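Local coordinates for 5-ketofructose reductase (PDB 7COK), which reduces 5-ketofructose, probably to fructose with a nicotinamide cofactor, as a member of a novel class in the shikimate dehydrogenase family, at residues Arg7-Gly12 and Glu61-Asn66; Thr11-Thr16 and Tyr40-Val45; Val24-Ala29 and Ala271-Thr276; Val92-Ile97 and Val260-Gly265; His105-Lys110 and Val253-Ile258. All blocks are in the same frame, centred on the assembly; numbering follows the deposited sequence.

Contact 1 of 5, residues Arg7-Gly12 and Glu61-Asn66; sequences RSILTG and EWVGFN
L10 and G12 bond to V63 and N66 where strands 9-15 and 64-67 run side by side in the mixed sheet of the substrate-binding domain, segments 9-12 and 64-66 lying 19° from parallel. The tight part of the contact is the sheet itself. L10 O accepts from V63 N at 2.9 Å, almost in line with the carbonyl, and two residues on from L10, G12 O accepts from N66 N at 2.8 Å. Against this ladder lies the indole of W62: L10 CB stands over the face of its five-membered ring, 3.9 Å from the centroid, in a CH-pi contact, with the two side chains at about a right angle. G12 has no side chain, and W62 CZ3 comes to 3.7 Å from its CA. W62 NE1 is buried here and has no partner in the model. V63 CG2 touches both I9 CG2 and T11 CG2, the latter at 3.6 Å.

The start of both segments is looser and partly exposed. R7 is extended, and its NH2 reaches E61 OE1 at 3.0 Å in a salt bridge on the anti side, somewhat out of the carboxylate plane, the two planes 45° apart. E61 OE2 pairs with K46 of the second subunit. E61 also closes helix 50-59 in a Schellman motif. Between the backbones a water accepts from L10 N and donates to E61 O, 2.7 Å away.

Contact 2 of 5, residues Thr11-Thr16 and Tyr40-Val45; sequences TGSFST and YINCDV
T11 to S15 and Y40 to D44 pair in parallel as the two strands of the beta-alpha-beta unit formed by strand 9-15, helix 23-34 and strand 38-44. The backbone ladder runs from T11 O, which accepts from I41 N, through S13 N to I41 O and C43 N to S13 O, to V45 N on S15 O; the rung from S15 N to C43 O is weak at 3.3 Å. The chains come closest at G12 and I41, whose CA atoms are 4.0 Å apart. Y40 swings CG anti to its backbone N (chi1 -171°), and its ring lies flat against the neighbouring strand: G12 CA sits over its centre, 3.8 Å from the centroid. The phenol oxygen goes on to touch S13 CB at 3.2 Å and bonds N66 OD1. On the same face of the sheet a water joins four groups: it accepts from S13 OG and S15 OG and donates to N42 OD1 and C43 O, the last at 2.7 Å. N42 ND2 is held by C18 O and by F6 O of the second subunit. The opposite face is apolar, with F14 CD1 3.6 Å from V45 CG2 and C43 CB at the edge of the F14 ring. Where the strands end, T16 OG1 donates to D44 OD1 at 2.7 Å on the syn side of the carboxylate, which also forms a salt bridge with K46. Adjacent parallel strands joined through a helix are typical of an alpha/beta domain such as the substrate-binding domain of the shikimate dehydrogenase family.

Contact 3 of 5, residues Val24-Ala29 and Ala271-Thr276; sequences VAMVEA and AVMAQT
M273 and M26 meet where helix 270-281 packs on helix 23-34; the axes of segments 24-29 and 271-276 approach to 8.2 Å and run nearly antiparallel at 152°. Followed outward, M273 begins with CB against M26 CG at 3.6 Å. Its CG, placed beside the backbone N, rests on M26 O, also at 3.6 Å. SD turns to V257 of helix 248-264. The bend at the last torsion (chi3 78°) then sets CE 3.9 Å from M26 CE, so the two thioether chains, crossing obliquely, touch at M273 CB and again between the two CE methyls.

T276, one turn on from M273, packs against A29 and A25, on either side of M26 in sequence. A29 CB abuts T276 OG1 at 3.2 Å, while T276 CG2 lies over the backbone of A25, 3.6 Å from A25 O. The T276 hydroxyl is turned back into its own helix and donates to V272 O at 2.7 Å; T276 N reaches the same oxygen from the other face of its carbonyl plane. The contact between the helices is itself van der Waals. Behind it, V253 and V257 of helix 248-264 cover M273, and V24 and V27 on helix 23-34 pack against Y40 of strand 38-44.

Contact 4 of 5, residues Val92-Ile97 and Val260-Gly265; sequences VNCVAI and VEIWLG
W263 points the nitrogen corner of its indole at strand 94-98, toward C94 SG and the carbonyl of V95. CG lies beside the backbone N, anti to the carbonyl carbon, and the ring ends with NE1 nearest the strand. NE1 stands 3.0 Å from V95 O, but the N-H is bent well away from the line, at 121°, and the hydrogen bond is weak. C94 SG is 3.5 Å from W263 NE1 and 4.3 Å from the centroid of the five-membered ring, 47° off the normal, an oblique sulfur-aromatic contact. The C94 thiol is anti to its backbone N, and it also touches I262 CD1 at 4.3 Å. I262 faces the strand one residue earlier on the helix, its CG2 3.9 Å from A96 CB. An alanine in place of W263 would probably open a gap beside C94 SG and A96 and deprive V95 O of its weak indole donor. The short axes of strand 94-97 and helix 260-264 run 16° apart, 8.1 Å at closest approach. N93 and C94 both face H105 in a classic beta bulge at the start of the strand. Within the mixed sheet, strand 94-98 lies between strands 64-67 and 101-105; W263 also covers N66 of the first, I262 touches H105 of the second, and Y31 of helix 23-34 packs on W263.

Contact 5 of 5, residues His105-Lys110 and Val253-Ile258; sequences HNTDGK and VNQGVI
T107 and Q255 meet because T107 OG1 sits between its own backbone N and carbonyl carbon (chi1 68°), while Q255 CG is anti to its backbone N (chi1 -175°) and the chain then extends toward the loop. T107 OG1 comes within 3.2 Å of Q255 CG, the two side chains crossing obliquely. The terminal amide of Q255 has its plane about 80° from that of the D108 carboxylate. Its end lies close to both D108 OD1 and T107 OG1; the amide is probably turned over in the model, so which of its atoms faces them is doubtful. A second link is surer: a water lies 2.6 Å from T107 OG1 and donates to Q255 O at 2.7 Å. The apolar part is carried by I258, whose CD1 rests on the start of helix 110-117, 3.8 Å from K110 CB, while its CG2 meets T107 CG2 at 4.0 Å. The loop keeps its shape through an Asx turn, with N106 OD1 accepting from D108 N at 3.0 Å. A leucine in place of Q255 would probably leave D108 OD1 facing an apolar chain and T107 OG1 without its amide neighbour. D108 OD2 forms a salt bridge with K72, recalling the lysine-aspartate pair at the active site of shikimate dehydrogenases. Hydroxyl, carboxylate and amide thus gather around one point between loop and helix, a polar cluster consistent with the edge of a substrate pocket.

Overall arrangement
Contacts 1 and 2 share T11 and G12 on strand 9-15, their centres about 10 Å apart, and build the parallel side of the mixed sheet; both touch the second subunit. Contact 4 continues across that sheet to strand 94-98 and lays helix 248-264 over it. Contact 5 uses the same helix, at residues 253-258, about 9 Å from contact 4 between centres. Contact 3, about 17 Å from contacts 1, 2 and 4, adds helix 270-281. Along the chain, contacts 1 and 2 close before contacts 4 and 5 open and alternate with contact 3; contact 5 nests inside contact 4 and both inside contact 3, so the chain returns from its Rossmann-type region to complete the substrate-binding domain.

Contact 1 of 5, residues Arg7-Gly12 and Glu61-Asn66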
# COMPACT_ATOMS: atom_id res chain seq x y z
N ARG A 7 9.35 -1.38 -7.15
CA ARG A 7 8.65 -0.22 -6.62
C ARG A 7 7.44 0.12 -7.47
O ARG A 7 7.59 0.71 -8.55
CB ARG A 7 9.58 0.97 -6.51
CG ARG A 7 8.87 2.15 -5.90
CD ARG A 7 9.68 3.41 -6.05
NE ARG A 7 9.00 4.49 -5.34
CZ ARG A 7 9.48 5.72 -5.16
NH1 ARG A 7 10.67 6.07 -5.63
NH2 ARG A 7 8.76 6.60 -4.47
N SER A 8 6.26 -0.27 -6.98
CA SER A 8 4.99 0.11 -7.61
C SER A 8 4.60 1.53 -7.25
O SER A 8 4.91 1.99 -6.15
CB SER A 8 3.87 -0.83 -7.17
OG SER A 8 4.22 -2.20 -7.34
N ILE A 9 3.90 2.21 -8.14
CA ILE A 9 3.30 3.51 -7.87
C ILE A 9 2.20 3.26 -6.83
O ILE A 9 1.43 2.29 -6.95
CB ILE A 9 2.68 4.14 -9.15
CG1 ILE A 9 3.76 4.43 -10.23
CG2 ILE A 9 1.84 5.37 -8.80
CD1 ILE A 9 3.25 4.64 -11.65
N LEU A 10 2.15 4.10 -5.78
CA LEU A 10 1.21 3.88 -4.69
C LEU A 10 0.14 4.95 -4.69
O LEU A 10 0.43 6.14 -4.79
CB LEU A 10 1.93 3.86 -3.34
CG LEU A 10 2.99 2.74 -3.22
CD1 LEU A 10 3.76 2.90 -1.92
CD2 LEU A 10 2.34 1.36 -3.33
N THR A 11 -1.10 4.48 -4.59
CA THR A 11 -2.30 5.27 -4.41
C THR A 11 -3.14 4.51 -3.38
O THR A 11 -2.77 3.39 -2.99
CB THR A 11 -3.10 5.41 -5.74
OG1 THR A 11 -3.53 4.11 -6.21
CG2 THR A 11 -2.30 6.10 -6.83
N GLY A 12 -4.24 5.09 -2.90
CA GLY A 12 -5.14 4.33 -2.05
C GLY A 12 -6.24 5.19 -1.49
O GLY A 12 -6.61 6.20 -2.10
N GLU A 61 5.63 8.40 -0.17
CA GLU A 61 5.73 8.83 -1.58
C GLU A 61 4.61 8.27 -2.48
O GLU A 61 4.81 8.00 -3.67
CB GLU A 61 7.15 8.57 -2.14
CG GLU A 61 8.19 9.26 -1.25
CD GLU A 61 9.57 9.46 -1.86
OE1 GLU A 61 9.80 9.06 -3.02
OE2 GLU A 61 10.42 10.06 -1.16
N TRP A 62 3.42 8.11 -1.91
CA TRP A 62 2.23 7.95 -2.73
C TRP A 62 2.03 9.13 -3.69
O TRP A 62 2.52 10.24 -3.43
CB TRP A 62 1.00 7.86 -1.83
CG TRP A 62 0.92 6.65 -0.89
CD1 TRP A 62 1.95 5.91 -0.37
CD2 TRP A 62 -0.28 6.13 -0.31
NE1 TRP A 62 1.46 4.92 0.46
CE2 TRP A 62 0.11 5.05 0.54
CE3 TRP A 62 -1.65 6.46 -0.43
CZ2 TRP A 62 -0.83 4.29 1.28
CZ3 TRP A 62 -2.59 5.70 0.30
CH2 TRP A 62 -2.16 4.63 1.15
N VAL A 63 1.30 8.90 -4.77
CA VAL A 63 1.01 9.97 -5.72
C VAL A 63 -0.39 10.54 -5.56
O VAL A 63 -0.73 11.58 -6.14
CB VAL A 63 1.28 9.57 -7.19
CG1 VAL A 63 2.73 9.11 -7.35
CG2 VAL A 63 0.32 8.48 -7.62
N GLY A 64 -1.21 9.86 -4.77
CA GLY A 64 -2.57 10.29 -4.53
C GLY A 64 -3.30 9.37 -3.60
O GLY A 64 -2.86 8.26 -3.35
N PHE A 65 -4.44 9.86 -3.10
CA PHE A 65 -5.34 9.03 -2.32
C PHE A 65 -6.74 9.60 -2.34
O PHE A 65 -6.90 10.78 -2.57
CB PHE A 65 -4.84 8.86 -0.87
CG PHE A 65 -4.67 10.15 -0.11
CD1 PHE A 65 -5.73 10.70 0.64
CD2 PHE A 65 -3.43 10.80 -0.10
CE1 PHE A 65 -5.55 11.89 1.37
CE2 PHE A 65 -3.24 11.98 0.65
CZ PHE A 65 -4.30 12.53 1.37
N ASN A 66 -7.73 8.73 -2.14
CA ASN A 66 -9.11 9.14 -1.86
C ASN A 66 -9.39 9.25 -0.39
O ASN A 66 -8.74 8.59 0.43
CB ASN A 66 -10.09 8.11 -2.44
CG ASN A 66 -10.03 8.07 -3.95
OD1 ASN A 66 -9.86 7.00 -4.53
ND2 ASN A 66 -10.11 9.24 -4.59
O HOH W 1 4.35 6.11 -5.61

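Contact 2 of 5, residues Thr11-Thr16 and Tyr40-Val45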
# COMPACT_ATOMS: atom_id res chain seq x y z
N THR A 11 -1.10 4.48 -4.59
CA THR A 11 -2.30 5.27 -4.41
C THR A 11 -3.14 4.51 -3.38
O THR A 11 -2.77 3.39 -2.99
CB THR A 11 -3.10 5.41 -5.74
OG1 THR A 11 -3.53 4.11 -6.21
CG2 THR A 11 -2.30 6.10 -6.83
N GLY A 12 -4.24 5.09 -2.90
CA GLY A 12 -5.14 4.33 -2.05
C GLY A 12 -6.24 5.19 -1.49
O GLY A 12 -6.61 6.20 -2.10
N SER A 13 -6.73 4.79 -0.31
CA SER A 13 -7.90 5.42 0.29
C SER A 13 -7.85 5.42 1.80
O SER A 13 -7.32 4.49 2.41
CB SER A 13 -9.16 4.66 -0.17
OG SER A 13 -10.33 5.06 0.52
N PHE A 14 -8.38 6.50 2.39
CA PHE A 14 -8.55 6.59 3.84
C PHE A 14 -10.04 6.73 4.10
O PHE A 14 -10.71 7.61 3.55
CB PHE A 14 -7.82 7.82 4.40
CG PHE A 14 -6.36 7.89 4.06
CD1 PHE A 14 -5.55 6.73 3.99
CD2 PHE A 14 -5.75 9.14 3.87
CE1 PHE A 14 -4.19 6.82 3.70
CE2 PHE A 14 -4.38 9.23 3.58
CZ PHE A 14 -3.61 8.09 3.50
N SER A 15 -10.57 5.84 4.92
CA SER A 15 -11.99 5.87 5.29
C SER A 15 -12.19 4.92 6.45
O SER A 15 -11.32 4.10 6.74
CB SER A 15 -12.87 5.44 4.10
OG SER A 15 -12.74 4.07 3.83
N THR A 16 -13.33 5.03 7.12
CA THR A 16 -13.75 4.00 8.06
C THR A 16 -15.28 3.96 8.15
O THR A 16 -15.90 5.02 8.29
CB THR A 16 -13.10 4.13 9.47
OG1 THR A 16 -13.38 2.95 10.23
CG2 THR A 16 -13.54 5.36 10.27
N TYR A 40 -3.52 0.25 -5.39
CA TYR A 40 -4.46 1.05 -4.62
C TYR A 40 -4.59 0.38 -3.27
O TYR A 40 -5.08 -0.76 -3.17
CB TYR A 40 -5.80 1.04 -5.34
CG TYR A 40 -6.84 2.00 -4.78
CD1 TYR A 40 -7.62 1.65 -3.68
CD2 TYR A 40 -7.05 3.24 -5.36
CE1 TYR A 40 -8.60 2.51 -3.19
CE2 TYR A 40 -8.02 4.11 -4.86
CZ TYR A 40 -8.80 3.72 -3.79
OH TYR A 40 -9.78 4.59 -3.30
N ILE A 41 -4.20 1.10 -2.22
CA ILE A 41 -4.18 0.59 -0.87
C ILE A 41 -5.38 1.11 -0.06
O ILE A 41 -5.43 2.29 0.31
CB ILE A 41 -2.83 0.93 -0.16
CG1 ILE A 41 -1.60 0.57 -1.04
CG2 ILE A 41 -2.77 0.29 1.22
CD1 ILE A 41 -1.55 -0.82 -1.61
N ASN A 42 -6.33 0.22 0.22
CA ASN A 42 -7.57 0.56 0.93
C ASN A 42 -7.34 0.46 2.43
O ASN A 42 -7.21 -0.64 3.00
CB ASN A 42 -8.66 -0.42 0.48
CG ASN A 42 -10.03 -0.08 1.04
OD1 ASN A 42 -10.34 1.08 1.26
ND2 ASN A 42 -10.88 -1.09 1.21
N CYS A 43 -7.25 1.62 3.08
CA CYS A 43 -6.88 1.70 4.51
C CYS A 43 -8.05 2.10 5.39
O CYS A 43 -8.82 2.99 5.05
CB CYS A 43 -5.79 2.75 4.72
SG CYS A 43 -4.28 2.46 3.77
N ASP A 44 -8.15 1.44 6.54
CA ASP A 44 -9.14 1.81 7.50
C ASP A 44 -8.51 2.79 8.47
O ASP A 44 -7.71 2.41 9.33
CB ASP A 44 -9.72 0.59 8.20
CG ASP A 44 -11.06 0.86 8.79
OD1 ASP A 44 -11.11 1.62 9.77
OD2 ASP A 44 -12.06 0.34 8.26
N VAL A 45 -8.87 4.06 8.32
CA VAL A 45 -8.22 5.14 9.05
C VAL A 45 -9.28 5.79 9.93
O VAL A 45 -10.30 6.26 9.43
CB VAL A 45 -7.61 6.19 8.09
CG1 VAL A 45 -7.07 7.38 8.85
CG2 VAL A 45 -6.49 5.59 7.24
O HOH W 2 -10.26 3.43 2.76

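Contact 3 of 5, residues Val24-Ala29 and Ala271-Thr276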
# COMPACT_ATOMS: atom_id res chain seq x y z
N VAL A 24 -11.01 -0.24 -4.69
CA VAL A 24 -9.75 -0.96 -4.85
C VAL A 24 -9.78 -1.93 -6.04
O VAL A 24 -8.88 -1.92 -6.86
CB VAL A 24 -9.24 -1.64 -3.53
CG1 VAL A 24 -10.27 -2.61 -2.96
CG2 VAL A 24 -7.91 -2.37 -3.75
N ALA A 25 -10.84 -2.73 -6.13
CA ALA A 25 -10.94 -3.72 -7.18
C ALA A 25 -11.15 -3.05 -8.53
O ALA A 25 -10.54 -3.42 -9.52
CB ALA A 25 -12.07 -4.70 -6.87
N MET A 26 -12.01 -2.04 -8.55
CA MET A 26 -12.26 -1.31 -9.78
C MET A 26 -10.97 -0.67 -10.33
O MET A 26 -10.59 -0.86 -11.49
CB MET A 26 -13.36 -0.28 -9.55
CG MET A 26 -13.71 0.48 -10.81
SD MET A 26 -14.84 1.84 -10.51
CE MET A 26 -13.81 3.01 -9.63
N VAL A 27 -10.31 0.09 -9.49
CA VAL A 27 -9.16 0.86 -9.91
C VAL A 27 -8.01 -0.09 -10.28
O VAL A 27 -7.39 0.12 -11.29
CB VAL A 27 -8.75 1.87 -8.81
CG1 VAL A 27 -7.43 2.53 -9.16
CG2 VAL A 27 -9.84 2.93 -8.67
N GLU A 28 -7.79 -1.16 -9.52
CA GLU A 28 -6.68 -2.07 -9.82
C GLU A 28 -6.97 -2.85 -11.09
O GLU A 28 -6.03 -3.15 -11.84
CB GLU A 28 -6.34 -2.97 -8.64
CG GLU A 28 -5.63 -2.19 -7.54
CD GLU A 28 -5.03 -3.06 -6.47
OE1 GLU A 28 -5.44 -4.23 -6.33
OE2 GLU A 28 -4.15 -2.56 -5.74
N ALA A 29 -8.25 -3.11 -11.38
CA ALA A 29 -8.58 -3.75 -12.65
C ALA A 29 -8.15 -2.85 -13.82
O ALA A 29 -7.57 -3.31 -14.82
CB ALA A 29 -10.05 -4.09 -12.70
N ALA A 271 -14.46 0.16 -19.64
CA ALA A 271 -15.14 -1.13 -19.80
C ALA A 271 -14.73 -2.15 -18.73
O ALA A 271 -15.59 -2.79 -18.12
CB ALA A 271 -14.97 -1.69 -21.22
N VAL A 272 -13.43 -2.29 -18.47
CA VAL A 272 -12.99 -3.28 -17.50
C VAL A 272 -13.30 -2.85 -16.06
O VAL A 272 -13.63 -3.70 -15.22
CB VAL A 272 -11.52 -3.70 -17.68
CG1 VAL A 272 -11.19 -4.98 -16.91
CG2 VAL A 272 -11.25 -3.99 -19.12
N MET A 273 -13.28 -1.54 -15.83
CA MET A 273 -13.64 -1.03 -14.52
C MET A 273 -15.12 -1.31 -14.23
O MET A 273 -15.48 -1.82 -13.16
CB MET A 273 -13.33 0.46 -14.44
CG MET A 273 -11.83 0.68 -14.46
SD MET A 273 -11.40 2.42 -14.64
CE MET A 273 -11.68 2.97 -12.95
N ALA A 274 -15.97 -1.05 -15.23
CA ALA A 274 -17.40 -1.29 -15.13
C ALA A 274 -17.72 -2.76 -14.94
O ALA A 274 -18.50 -3.11 -14.05
CB ALA A 274 -18.10 -0.77 -16.36
N GLN A 275 -17.10 -3.61 -15.75
CA GLN A 275 -17.33 -5.05 -15.63
C GLN A 275 -16.92 -5.58 -14.26
O GLN A 275 -17.62 -6.41 -13.69
CB GLN A 275 -16.68 -5.85 -16.77
CG GLN A 275 -17.16 -7.32 -16.85
CD GLN A 275 -18.69 -7.50 -16.88
OE1 GLN A 275 -19.42 -6.67 -17.41
NE2 GLN A 275 -19.18 -8.58 -16.28
N THR A 276 -15.83 -5.02 -13.70
CA THR A 276 -15.39 -5.38 -12.34
C THR A 276 -16.48 -5.08 -11.28
O THR A 276 -16.78 -5.92 -10.42
CB THR A 276 -14.08 -4.65 -12.02
OG1 THR A 276 -13.08 -5.07 -12.95
CG2 THR A 276 -13.59 -4.94 -10.60

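Contact 4 of 5, residues Val92-Ile97 and Val260-Gly265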
# COMPACT_ATOMS: atom_id res chain seq x y z
N VAL A 92 -13.50 17.34 0.16
CA VAL A 92 -12.52 16.76 -0.75
C VAL A 92 -12.56 15.22 -0.63
O VAL A 92 -12.56 14.65 0.47
CB VAL A 92 -11.10 17.27 -0.38
CG1 VAL A 92 -10.02 16.37 -0.97
CG2 VAL A 92 -10.89 18.68 -0.89
N ASN A 93 -12.58 14.56 -1.78
CA ASN A 93 -12.54 13.11 -1.82
C ASN A 93 -11.37 12.57 -2.64
O ASN A 93 -11.22 11.37 -2.69
CB ASN A 93 -13.85 12.54 -2.39
CG ASN A 93 -13.99 12.83 -3.88
OD1 ASN A 93 -14.08 13.97 -4.28
ND2 ASN A 93 -14.01 11.79 -4.68
N CYS A 94 -10.57 13.43 -3.28
CA CYS A 94 -9.47 13.00 -4.13
C CYS A 94 -8.32 13.96 -3.95
O CYS A 94 -8.43 15.16 -4.25
CB CYS A 94 -9.93 13.02 -5.58
SG CYS A 94 -8.65 12.54 -6.78
N VAL A 95 -7.22 13.43 -3.43
CA VAL A 95 -6.03 14.23 -3.14
C VAL A 95 -4.91 13.79 -4.05
O VAL A 95 -4.63 12.61 -4.16
CB VAL A 95 -5.60 14.12 -1.65
CG1 VAL A 95 -4.30 14.90 -1.37
CG2 VAL A 95 -6.72 14.60 -0.73
N ALA A 96 -4.26 14.75 -4.71
CA ALA A 96 -3.04 14.48 -5.46
C ALA A 96 -1.86 14.94 -4.63
O ALA A 96 -1.96 15.95 -3.92
CB ALA A 96 -3.05 15.25 -6.77
N ILE A 97 -0.77 14.18 -4.71
CA ILE A 97 0.50 14.50 -4.10
C ILE A 97 1.48 14.80 -5.24
O ILE A 97 1.85 13.91 -6.02
CB ILE A 97 1.05 13.41 -3.14
CG1 ILE A 97 -0.05 12.93 -2.18
CG2 ILE A 97 2.27 13.94 -2.39
CD1 ILE A 97 0.37 11.85 -1.18
N VAL A 260 -7.76 8.92 -11.32
CA VAL A 260 -6.48 8.40 -11.81
C VAL A 260 -5.85 9.33 -12.84
O VAL A 260 -4.62 9.46 -12.88
CB VAL A 260 -6.61 6.95 -12.29
CG1 VAL A 260 -5.30 6.44 -12.87
CG2 VAL A 260 -7.02 6.04 -11.13
N GLU A 261 -6.67 10.00 -13.65
CA GLU A 261 -6.15 11.07 -14.50
C GLU A 261 -5.45 12.16 -13.69
O GLU A 261 -4.36 12.58 -14.05
CB GLU A 261 -7.23 11.67 -15.41
CG GLU A 261 -7.67 10.76 -16.54
CD GLU A 261 -8.86 11.32 -17.30
OE1 GLU A 261 -9.60 12.20 -16.79
OE2 GLU A 261 -9.07 10.85 -18.44
N ILE A 262 -6.07 12.55 -12.57
CA ILE A 262 -5.48 13.56 -11.67
C ILE A 262 -4.18 13.04 -11.08
O ILE A 262 -3.19 13.77 -11.01
CB ILE A 262 -6.49 13.99 -10.57
CG1 ILE A 262 -7.62 14.84 -11.21
CG2 ILE A 262 -5.81 14.79 -9.45
CD1 ILE A 262 -8.83 15.06 -10.32
N TRP A 263 -4.18 11.79 -10.63
CA TRP A 263 -3.01 11.22 -9.96
C TRP A 263 -1.82 10.91 -10.85
O TRP A 263 -0.65 11.13 -10.46
CB TRP A 263 -3.40 9.93 -9.25
CG TRP A 263 -4.36 10.09 -8.13
CD1 TRP A 263 -4.61 11.22 -7.40
CD2 TRP A 263 -5.13 9.05 -7.54
NE1 TRP A 263 -5.55 10.95 -6.43
CE2 TRP A 263 -5.87 9.62 -6.48
CE3 TRP A 263 -5.31 7.70 -7.83
CZ2 TRP A 263 -6.76 8.87 -5.70
CZ3 TRP A 263 -6.17 6.95 -7.06
CH2 TRP A 263 -6.90 7.54 -6.00
N LEU A 264 -2.11 10.36 -12.03
CA LEU A 264 -1.06 9.69 -12.81
C LEU A 264 -1.00 10.09 -14.26
O LEU A 264 -0.12 9.60 -14.99
CB LEU A 264 -1.25 8.17 -12.74
CG LEU A 264 -0.77 7.56 -11.43
CD1 LEU A 264 -1.27 6.13 -11.36
CD2 LEU A 264 0.75 7.64 -11.33
N GLY A 265 -1.91 10.93 -14.71
CA GLY A 265 -1.95 11.36 -16.11
C GLY A 265 -2.26 10.25 -17.11
O GLY A 265 -1.86 10.36 -18.26

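Contact 5 of 5, residues His105-Lys110 and Val253-Ile258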
# COMPACT_ATOMS: atom_id res chain seq x y z
N HIS A 105 -9.18 17.76 -4.42
CA HIS A 105 -10.21 17.86 -5.45
C HIS A 105 -11.47 17.21 -4.95
O HIS A 105 -11.44 16.34 -4.08
CB HIS A 105 -9.79 17.10 -6.72
CG HIS A 105 -8.52 17.59 -7.34
ND1 HIS A 105 -8.50 18.44 -8.42
CD2 HIS A 105 -7.22 17.33 -7.04
CE1 HIS A 105 -7.24 18.69 -8.75
NE2 HIS A 105 -6.45 18.03 -7.93
N ASN A 106 -12.61 17.64 -5.51
CA ASN A 106 -13.85 16.95 -5.28
C ASN A 106 -14.36 16.42 -6.60
O ASN A 106 -14.51 17.17 -7.53
CB ASN A 106 -14.88 17.86 -4.63
CG ASN A 106 -16.10 17.11 -4.17
OD1 ASN A 106 -16.82 16.50 -4.98
ND2 ASN A 106 -16.34 17.10 -2.88
N THR A 107 -14.55 15.11 -6.67
CA THR A 107 -15.02 14.50 -7.92
C THR A 107 -16.39 13.82 -7.78
O THR A 107 -16.83 13.12 -8.70
CB THR A 107 -14.02 13.49 -8.48
OG1 THR A 107 -13.97 12.38 -7.58
CG2 THR A 107 -12.62 14.14 -8.69
N ASP A 108 -17.05 14.04 -6.65
CA ASP A 108 -18.35 13.40 -6.37
C ASP A 108 -19.46 13.86 -7.31
O ASP A 108 -20.48 13.17 -7.45
CB ASP A 108 -18.79 13.63 -4.93
CG ASP A 108 -18.03 12.76 -3.94
OD1 ASP A 108 -17.42 11.76 -4.36
OD2 ASP A 108 -18.06 13.06 -2.73
N GLY A 109 -19.28 15.00 -7.96
CA GLY A 109 -20.21 15.43 -8.99
C GLY A 109 -19.64 15.27 -10.39
O GLY A 109 -20.38 15.41 -11.36
N LYS A 110 -18.34 14.96 -10.49
CA LYS A 110 -17.67 14.91 -11.81
C LYS A 110 -17.95 13.61 -12.56
O LYS A 110 -17.94 13.64 -13.79
CB LYS A 110 -16.15 15.10 -11.66
CG LYS A 110 -15.74 16.49 -11.22
CD LYS A 110 -14.22 16.69 -11.26
CE LYS A 110 -13.77 18.03 -10.66
NZ LYS A 110 -14.37 19.23 -11.32
N VAL A 253 -17.50 4.61 -12.25
CA VAL A 253 -16.37 4.34 -13.13
C VAL A 253 -15.72 5.64 -13.58
O VAL A 253 -14.49 5.79 -13.50
CB VAL A 253 -16.81 3.45 -14.31
CG1 VAL A 253 -15.70 3.34 -15.36
CG2 VAL A 253 -17.17 2.07 -13.79
N ASN A 254 -16.54 6.59 -14.02
CA ASN A 254 -16.01 7.90 -14.44
C ASN A 254 -15.25 8.62 -13.35
O ASN A 254 -14.25 9.27 -13.63
CB ASN A 254 -17.11 8.79 -15.02
CG ASN A 254 -17.55 8.34 -16.40
OD1 ASN A 254 -16.75 7.79 -17.16
ND2 ASN A 254 -18.81 8.59 -16.74
N GLN A 255 -15.74 8.51 -12.12
CA GLN A 255 -15.08 9.15 -10.99
C GLN A 255 -13.69 8.54 -10.77
O GLN A 255 -12.71 9.26 -10.51
CB GLN A 255 -15.93 8.93 -9.75
CG GLN A 255 -15.41 9.65 -8.54
CD GLN A 255 -16.49 9.87 -7.50
OE1 GLN A 255 -16.30 10.67 -6.61
NE2 GLN A 255 -17.65 9.18 -7.64
N GLY A 256 -13.60 7.23 -10.88
CA GLY A 256 -12.29 6.54 -10.79
C GLY A 256 -11.36 6.93 -11.92
O GLY A 256 -10.15 7.09 -11.70
N VAL A 257 -11.91 7.03 -13.13
CA VAL A 257 -11.11 7.46 -14.29
C VAL A 257 -10.55 8.87 -14.07
O VAL A 257 -9.35 9.11 -14.25
CB VAL A 257 -11.90 7.38 -15.61
CG1 VAL A 257 -11.15 8.06 -16.78
CG2 VAL A 257 -12.20 5.94 -15.96
N ILE A 258 -11.42 9.80 -13.68
CA ILE A 258 -11.00 11.18 -13.40
C ILE A 258 -9.94 11.25 -12.31
O ILE A 258 -8.96 12.00 -12.47
CB ILE A 258 -12.23 12.07 -13.08
CG1 ILE A 258 -13.10 12.26 -14.34
CG2 ILE A 258 -11.83 13.43 -12.50
CD1 ILE A 258 -14.54 12.57 -14.01
O HOH W 3 -12.08 10.78 -8.33